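PDB 6CJ7: serpin-12 from Manduca sexta, which probably inhibits serine proteases, as other serpins do, and controls the prophenoloxidase activation system in larval hemolymph. Local coordinates for residues 52-56 against 57-61; 136-139 against 140-144; 152-156 against 157-161. One frame throughout, in Å; residues are numbered along the deposited sequence.

Interaction 1: 52-56 against 57-61; sequences QGAAG and NTLDE
Ala54 and Leu59 form the tight half of this local contact, where a loop folds into the first turn of a helix. The methyl CB of Ala54 rests on the helix backbone, 3.7 Å from Leu59 CA, with Leu59 CB beside it. Leu59 CG stands anti to the backbone N (chi1 176°), which carries the two methyls back along the loop to lie near Ala54 O, CD2 at 3.8 Å. Two i to i+4 backbone bonds start the N-terminal turn of an alpha helix in the helical part of the serpin fold. Leu59 N gives a nearly straight bond (N-H...O 170°) to Ala55 O at 3.0 Å; Asp60 N reaches Gly56 O, also at 3.0 Å. Gly56 takes the sharp bend with a positive phi (55°), and any side chain there would crowd Asn57 N.

The solvent side is looser. The CB of exposed Asn57 points away from the loop, while Asp60 leads its carboxylate off to a salt bridge with Arg64 one turn on. The buried Thr58 instead faces the protein, its OG1 bonded to Glu301 N. The turn thus joins helix 40-51 to helix 56-66: Leu59 touches Pro70 at the start of helix 70-85, and Ala54, Ala55 and Thr58 meet the loop around Ile295 to Leu302.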
loop_
_atom_site.group_PDB
_atom_site.type_symbol
_atom_site.label_atom_id
_atom_site.label_comp_id
_atom_site.label_asym_id
_atom_site.label_seq_id
_atom_site.Cartn_x
_atom_site.Cartn_y
_atom_site.Cartn_z
ATOM N N GLN A 52 -5.426 -18.521 5.398
ATOM C CA GLN A 52 -6.230 -19.577 4.784
ATOM C C GLN A 52 -5.542 -20.934 4.844
ATOM O O GLN A 52 -6.204 -21.965 4.669
ATOM C CB GLN A 52 -6.525 -19.218 3.326
ATOM C CG GLN A 52 -7.182 -17.853 3.062
ATOM C CD GLN A 52 -8.452 -17.601 3.879
ATOM O OE1 GLN A 52 -8.619 -16.500 4.457
ATOM N NE2 GLN A 52 -9.330 -18.577 3.935
ATOM N N GLY A 53 -4.232 -20.967 5.083
ATOM C CA GLY A 53 -3.523 -22.213 5.271
ATOM C C GLY A 53 -2.969 -22.439 6.659
ATOM O O GLY A 53 -2.220 -23.407 6.856
ATOM N N ALA A 54 -3.328 -21.607 7.635
ATOM C CA ALA A 54 -2.719 -21.609 8.954
ATOM C C ALA A 54 -3.489 -22.480 9.942
ATOM O O ALA A 54 -4.701 -22.704 9.810
ATOM C CB ALA A 54 -2.635 -20.189 9.512
ATOM N N ALA A 55 -2.764 -22.969 10.946
ATOM C CA ALA A 55 -3.347 -23.738 12.032
ATOM C C ALA A 55 -2.697 -23.357 13.355
ATOM O O ALA A 55 -1.662 -22.678 13.401
ATOM C CB ALA A 55 -3.196 -25.247 11.793
ATOM N N GLY A 56 -3.310 -23.830 14.442
ATOM C CA GLY A 56 -2.666 -23.771 15.743
ATOM C C GLY A 56 -2.237 -22.374 16.127
ATOM O O GLY A 56 -2.970 -21.398 15.930
ATOM N N ASN A 57 -1.023 -22.269 16.678
ATOM C CA ASN A 57 -0.550 -20.975 17.164
ATOM C C ASN A 57 -0.355 -19.969 16.033
ATOM O O ASN A 57 -0.535 -18.764 16.243
ATOM C CB ASN A 57 0.755 -21.140 17.945
ATOM C CG ASN A 57 1.305 -19.812 18.441
ATOM O OD1 ASN A 57 2.418 -19.413 18.086
ATOM N ND2 ASN A 57 0.518 -19.109 19.250
ATOM N N THR A 58 0.010 -20.431 14.832
ATOM C CA THR A 58 0.163 -19.510 13.706
ATOM C C THR A 58 -1.173 -18.896 13.313
ATOM O O THR A 58 -1.259 -17.691 13.042
ATOM C CB THR A 58 0.792 -20.242 12.519
ATOM O OG1 THR A 58 2.036 -20.827 12.948
ATOM C CG2 THR A 58 1.059 -19.293 11.344
ATOM N N LEU A 59 -2.215 -19.718 13.245
ATOM C CA LEU A 59 -3.547 -19.205 12.953
ATOM C C LEU A 59 -3.997 -18.216 14.020
ATOM O O LEU A 59 -4.593 -17.178 13.705
ATOM C CB LEU A 59 -4.526 -20.375 12.847
ATOM C CG LEU A 59 -6.021 -20.085 12.638
ATOM C CD1 LEU A 59 -6.260 -19.336 11.306
ATOM C CD2 LEU A 59 -6.799 -21.384 12.686
ATOM N N ASP A 60 -3.710 -18.521 15.288
ATOM C CA ASP A 60 -4.093 -17.646 16.392
ATOM C C ASP A 60 -3.424 -16.279 16.259
ATOM O O ASP A 60 -4.086 -15.239 16.369
ATOM C CB ASP A 60 -3.723 -18.310 17.727
ATOM C CG ASP A 60 -3.947 -17.392 18.924
ATOM O OD1 ASP A 60 -5.115 -17.105 19.256
ATOM O OD2 ASP A 60 -2.950 -16.964 19.546
ATOM N N GLU A 61 -2.109 -16.268 15.992
ATOM C CA GLU A 61 -1.381 -15.013 15.811
ATOM C C GLU A 61 -1.960 -14.194 14.672
ATOM O O GLU A 61 -2.140 -12.976 14.800
ATOM C CB GLU A 61 0.106 -15.290 15.546
ATOM C CG GLU A 61 0.907 -15.636 16.797
ATOM C CD GLU A 61 2.426 -15.634 16.585
ATOM O OE1 GLU A 61 2.893 -15.527 15.430
ATOM O OE2 GLU A 61 3.159 -15.747 17.592
#

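Interaction 2: 136-139 against 140-144; sequences QNIN and SWIAS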
loop_
_atom_site.group_PDB
_atom_site.type_symbol
_atom_site.label_atom_id
_atom_site.label_comp_id
_atom_site.label_asym_id
_atom_site.label_seq_id
_atom_site.Cartn_x
_atom_site.Cartn_y
_atom_site.Cartn_z
ATOM N N GLN A 136 14.979 -13.868 -11.145
ATOM C CA GLN A 136 14.608 -13.163 -12.367
ATOM C C GLN A 136 13.234 -13.593 -12.870
ATOM O O GLN A 136 12.482 -12.767 -13.400
ATOM C CB GLN A 136 15.674 -13.360 -13.435
ATOM C CG GLN A 136 16.683 -12.238 -13.423
ATOM C CD GLN A 136 17.947 -12.622 -14.121
ATOM O OE1 GLN A 136 19.052 -12.372 -13.635
ATOM N NE2 GLN A 136 17.798 -13.257 -15.266
ATOM N N ASN A 137 12.884 -14.875 -12.721
ATOM C CA ASN A 137 11.551 -15.304 -13.136
ATOM C C ASN A 137 10.465 -14.651 -12.289
ATOM O O ASN A 137 9.420 -14.240 -12.815
ATOM C CB ASN A 137 11.438 -16.827 -13.072
ATOM C CG ASN A 137 12.038 -17.504 -14.285
ATOM O OD1 ASN A 137 12.107 -16.917 -15.369
ATOM N ND2 ASN A 137 12.479 -18.743 -14.112
ATOM N N ILE A 138 10.694 -14.534 -10.983
ATOM C CA ILE A 138 9.712 -13.875 -10.124
ATOM C C ILE A 138 9.611 -12.396 -10.482
ATOM O O ILE A 138 8.510 -11.853 -10.626
ATOM C CB ILE A 138 10.070 -14.073 -8.643
ATOM C CG1 ILE A 138 9.841 -15.544 -8.245
ATOM C CG2 ILE A 138 9.234 -13.141 -7.771
ATOM C CD1 ILE A 138 10.481 -15.921 -6.914
ATOM N N ASN A 139 10.758 -11.734 -10.650
ATOM C CA ASN A 139 10.743 -10.311 -10.977
ATOM C C ASN A 139 10.087 -10.059 -12.326
ATOM O O ASN A 139 9.366 -9.069 -12.493
ATOM C CB ASN A 139 12.164 -9.743 -10.967
ATOM C CG ASN A 139 12.715 -9.551 -9.562
ATOM O OD1 ASN A 139 11.968 -9.319 -8.617
ATOM N ND2 ASN A 139 14.033 -9.631 -9.430
ATOM N N SER A 140 10.346 -10.924 -13.313
ATOM C CA SER A 140 9.719 -10.753 -14.622
ATOM C C SER A 140 8.205 -10.893 -14.530
ATOM O O SER A 140 7.465 -10.151 -15.189
ATOM C CB SER A 140 10.285 -11.763 -15.620
ATOM O OG SER A 140 11.569 -11.373 -16.064
ATOM N N TRP A 141 7.725 -11.839 -13.720
ATOM C CA TRP A 141 6.286 -11.975 -13.529
ATOM C C TRP A 141 5.702 -10.728 -12.874
ATOM O O TRP A 141 4.662 -10.217 -13.309
ATOM C CB TRP A 141 5.964 -13.218 -12.699
ATOM C CG TRP A 141 4.498 -13.336 -12.436
ATOM C CD1 TRP A 141 3.553 -13.856 -13.275
ATOM C CD2 TRP A 141 3.798 -12.882 -11.274
ATOM N NE1 TRP A 141 2.309 -13.767 -12.700
ATOM C CE2 TRP A 141 2.429 -13.172 -11.473
ATOM C CE3 TRP A 141 4.192 -12.263 -10.083
ATOM C CZ2 TRP A 141 1.455 -12.854 -10.530
ATOM C CZ3 TRP A 141 3.220 -11.958 -9.141
ATOM C CH2 TRP A 141 1.868 -12.250 -9.373
ATOM N N ILE A 142 6.360 -10.221 -11.825
ATOM C CA ILE A 142 5.884 -8.992 -11.183
ATOM C C ILE A 142 5.847 -7.850 -12.188
ATOM O O ILE A 142 4.859 -7.113 -12.276
ATOM C CB ILE A 142 6.759 -8.620 -9.973
ATOM C CG1 ILE A 142 6.682 -9.686 -8.881
ATOM C CG2 ILE A 142 6.354 -7.244 -9.420
ATOM C CD1 ILE A 142 7.688 -9.454 -7.783
ATOM N N ALA A 143 6.931 -7.680 -12.955
ATOM C CA ALA A 143 6.962 -6.607 -13.943
ATOM C C ALA A 143 5.838 -6.756 -14.962
ATOM O O ALA A 143 5.236 -5.758 -15.382
ATOM C CB ALA A 143 8.321 -6.582 -14.638
ATOM N N SER A 144 5.527 -7.996 -15.359
ATOM C CA SER A 144 4.459 -8.225 -16.327
ATOM C C SER A 144 3.086 -7.858 -15.779
ATOM O O SER A 144 2.166 -7.604 -16.563
ATOM C CB SER A 144 4.461 -9.688 -16.782
ATOM O OG SER A 144 3.982 -10.549 -15.764
HETATM O O HOH W 1 12.062 -14.341 -17.307
#
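Ser140, Trp141, Ile142 and Ala143 each donate the backbone N-H to the carbonyl four residues earlier, Gln136, Asn137, Ile138 and Asn139 in turn: the unbroken ladder of an alpha helix. The outer bonds, Ser140 N to Gln136 O and Ala143 N to Asn139 O, are the shorter at 2.8 Å each. The Ile142 N to Ile138 O bond, 3.0 Å long, is nearly straight (168°).

Apolar contact runs along the inner face. Ile138 and Ile142 cross obliquely, Ile138 CG2 meeting Ile142 CD1 at 4.0 Å. Ile142 CG1 also presses on Ile138 O, 3.3 Å away: CG1 sits beside its own backbone N (chi1 -63°), on the side facing the preceding turn, which brings it to that carbonyl. Trp141 takes the other course, its CG anti to N (chi1 177°); the indole swings off the helix, with Ile138 O at its edge, near the ring plane.

Polar side chains split between the exposed and buried sides. On the exposed side a water donates to Asn137 OD1 at 3.2 Å and is weakly bonded to Ser140 OG, while Ser144 OG curls back to donate to Trp141 O, a short bond of 2.6 Å. On the buried side Asn139 spends its ND2 on Val154 O, so the amide ties helix to loop.

Helix 131-145, helix F of the serpin fold, lies across the main sheet: Ile138 touches Phe100 and Trp141 touches Ala96 and Asn98, all of strand 92-102, while Ile142 meets Ile150 of the following loop.

Interaction 3: 152-156 against 157-161; sequences KLVSP and DDLSG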
loop_
_atom_site.group_PDB
_atom_site.type_symbol
_atom_site.label_atom_id
_atom_site.label_comp_id
_atom_site.label_asym_id
_atom_site.label_seq_id
_atom_site.Cartn_x
_atom_site.Cartn_y
_atom_site.Cartn_z
ATOM N N LYS A 152 12.350 -5.292 -9.822
ATOM C CA LYS A 152 13.566 -5.784 -9.161
ATOM C C LYS A 152 13.332 -6.006 -7.669
ATOM O O LYS A 152 14.210 -5.746 -6.840
ATOM C CB LYS A 152 14.739 -4.824 -9.380
ATOM C CG LYS A 152 15.204 -4.697 -10.835
ATOM C CD LYS A 152 15.885 -5.975 -11.327
ATOM C CE LYS A 152 15.688 -6.192 -12.830
ATOM N NZ LYS A 152 16.412 -5.198 -13.678
ATOM N N LEU A 153 12.155 -6.520 -7.306
ATOM C CA LEU A 153 11.825 -6.692 -5.891
ATOM C C LEU A 153 12.634 -7.813 -5.242
ATOM O O LEU A 153 13.063 -7.682 -4.091
ATOM C CB LEU A 153 10.329 -6.959 -5.735
ATOM C CG LEU A 153 9.808 -7.212 -4.313
ATOM C CD1 LEU A 153 10.105 -6.022 -3.400
ATOM C CD2 LEU A 153 8.305 -7.534 -4.323
ATOM N N VAL A 154 12.834 -8.932 -5.942
ATOM C CA VAL A 154 13.485 -10.111 -5.373
ATOM C C VAL A 154 14.960 -10.108 -5.749
ATOM O O VAL A 154 15.312 -9.944 -6.926
ATOM C CB VAL A 154 12.814 -11.409 -5.855
ATOM C CG1 VAL A 154 13.530 -12.631 -5.270
ATOM C CG2 VAL A 154 11.344 -11.426 -5.480
ATOM N N SER A 155 15.858 -10.329 -4.716
ATOM C CA SER A 155 17.279 -10.445 -5.020
ATOM C C SER A 155 17.705 -11.908 -5.080
ATOM O O SER A 155 17.258 -12.724 -4.260
ATOM C CB SER A 155 18.128 -9.726 -3.972
ATOM O OG SER A 155 19.506 -9.994 -4.186
ATOM N N PRO A 156 18.565 -12.266 -6.035
ATOM C CA PRO A 156 19.071 -13.650 -6.076
ATOM C C PRO A 156 19.823 -14.045 -4.823
ATOM O O PRO A 156 19.880 -15.235 -4.488
ATOM C CB PRO A 156 19.990 -13.656 -7.308
ATOM C CG PRO A 156 19.581 -12.465 -8.112
ATOM C CD PRO A 156 19.078 -11.444 -7.142
ATOM N N ASP A 157 20.406 -13.082 -4.110
ATOM C CA ASP A 157 21.132 -13.402 -2.891
ATOM C C ASP A 157 20.210 -13.747 -1.729
ATOM O O ASP A 157 20.688 -14.278 -0.722
ATOM C CB ASP A 157 22.048 -12.236 -2.515
ATOM C CG ASP A 157 23.093 -11.962 -3.575
ATOM O OD1 ASP A 157 23.611 -12.938 -4.166
ATOM O OD2 ASP A 157 23.388 -10.776 -3.828
ATOM N N ASP A 158 18.913 -13.468 -1.846
ATOM C CA ASP A 158 17.941 -13.861 -0.835
ATOM C C ASP A 158 17.438 -15.283 -1.024
ATOM O O ASP A 158 16.665 -15.766 -0.190
ATOM C CB ASP A 158 16.747 -12.901 -0.839
ATOM C CG ASP A 158 17.137 -11.490 -0.468
ATOM O OD1 ASP A 158 18.300 -11.280 -0.068
ATOM O OD2 ASP A 158 16.274 -10.592 -0.570
ATOM N N LEU A 159 17.858 -15.965 -2.083
ATOM C CA LEU A 159 17.314 -17.264 -2.439
ATOM C C LEU A 159 18.409 -18.322 -2.421
ATOM O O LEU A 159 19.580 -18.041 -2.703
ATOM C CB LEU A 159 16.654 -17.218 -3.824
ATOM C CG LEU A 159 15.634 -16.103 -4.076
ATOM C CD1 LEU A 159 15.045 -16.235 -5.468
ATOM C CD2 LEU A 159 14.539 -16.122 -3.021
ATOM N N SER A 160 18.018 -19.546 -2.091
ATOM C CA SER A 160 18.930 -20.675 -2.123
ATOM C C SER A 160 18.097 -21.937 -2.270
ATOM O O SER A 160 16.866 -21.895 -2.234
ATOM C CB SER A 160 19.796 -20.724 -0.861
ATOM O OG SER A 160 19.012 -21.071 0.268
ATOM N N GLY A 161 18.775 -23.073 -2.419
ATOM C CA GLY A 161 18.059 -24.336 -2.453
ATOM C C GLY A 161 17.268 -24.618 -1.193
ATOM O O GLY A 161 16.371 -25.469 -1.209
#
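The carboxylates of Asp157 and Asp158 are turned toward Ser155 by one face each. Ser155 CB lies almost squarely over a face of the Asp158 carboxylate, 4.0 Å from its CG, a contact of packing rather than of bonding. The Asp157 carboxylate looks more obliquely, with Ser155 OG 4.1 Å from Asp157 CG. The carbonyls of Ser155 and Pro156 are flat groups too, and each receives its donor from above the plane: Asp158 N bonds to Ser155 O at 3.0 Å, Leu159 N to Pro156 O at 3.2 Å.

A third bond comes from the serine hydroxyl. With OG swung opposite its own backbone N (chi1 172°), it lies alongside the next peptide and accepts from Asp157 N at 3.2 Å, the bond bent to 151°. With an alanine here the CB would still lie over the Asp158 carboxylate, but Asp157 N is likely to lose its side-chain acceptor and the start of the turn to be less firmly fixed. Ser155 N is buried with no polar partner.

Beneath the turn, Val154 and Leu159 cross at about a right angle, Val154 CG1 against Leu159 CD1 at 3.9 Å. Leu159 also rests on Ala134 and Ala135 of helix 131-145, and Val154 on Leu319 of strand 317-326.

Two successive i to i+3 backbone bonds (Ser155 to Asp158, Pro156 to Leu159) make this a short 3-10 turn, opened by the ST turn of Ser155, within the link that in serpins leads from helix F back to the main sheet.

How the interactions relate
Interaction 1 is a surface contact; interactions 2 and 3 are partly buried. Their chemistry follows their place: interaction 1 starts a helix, with a glycine bend and a small apolar patch; interaction 2 repeats the regular alpha-helical bond; interaction 3 uses 3-10 bonds between residues three apart and a serine side chain. Interactions 2 and 3 belong together, their centres about 12 Å apart, since 152-156 runs back under helix 131-145 and Ile138 CG2 packs on Val154 CG2 at 3.6 Å. Interaction 1 stands apart, its nearest atoms about 16 Å from interaction 2 and about 20 Å from interaction 3, and joins helices 40-51 and 56-66 instead.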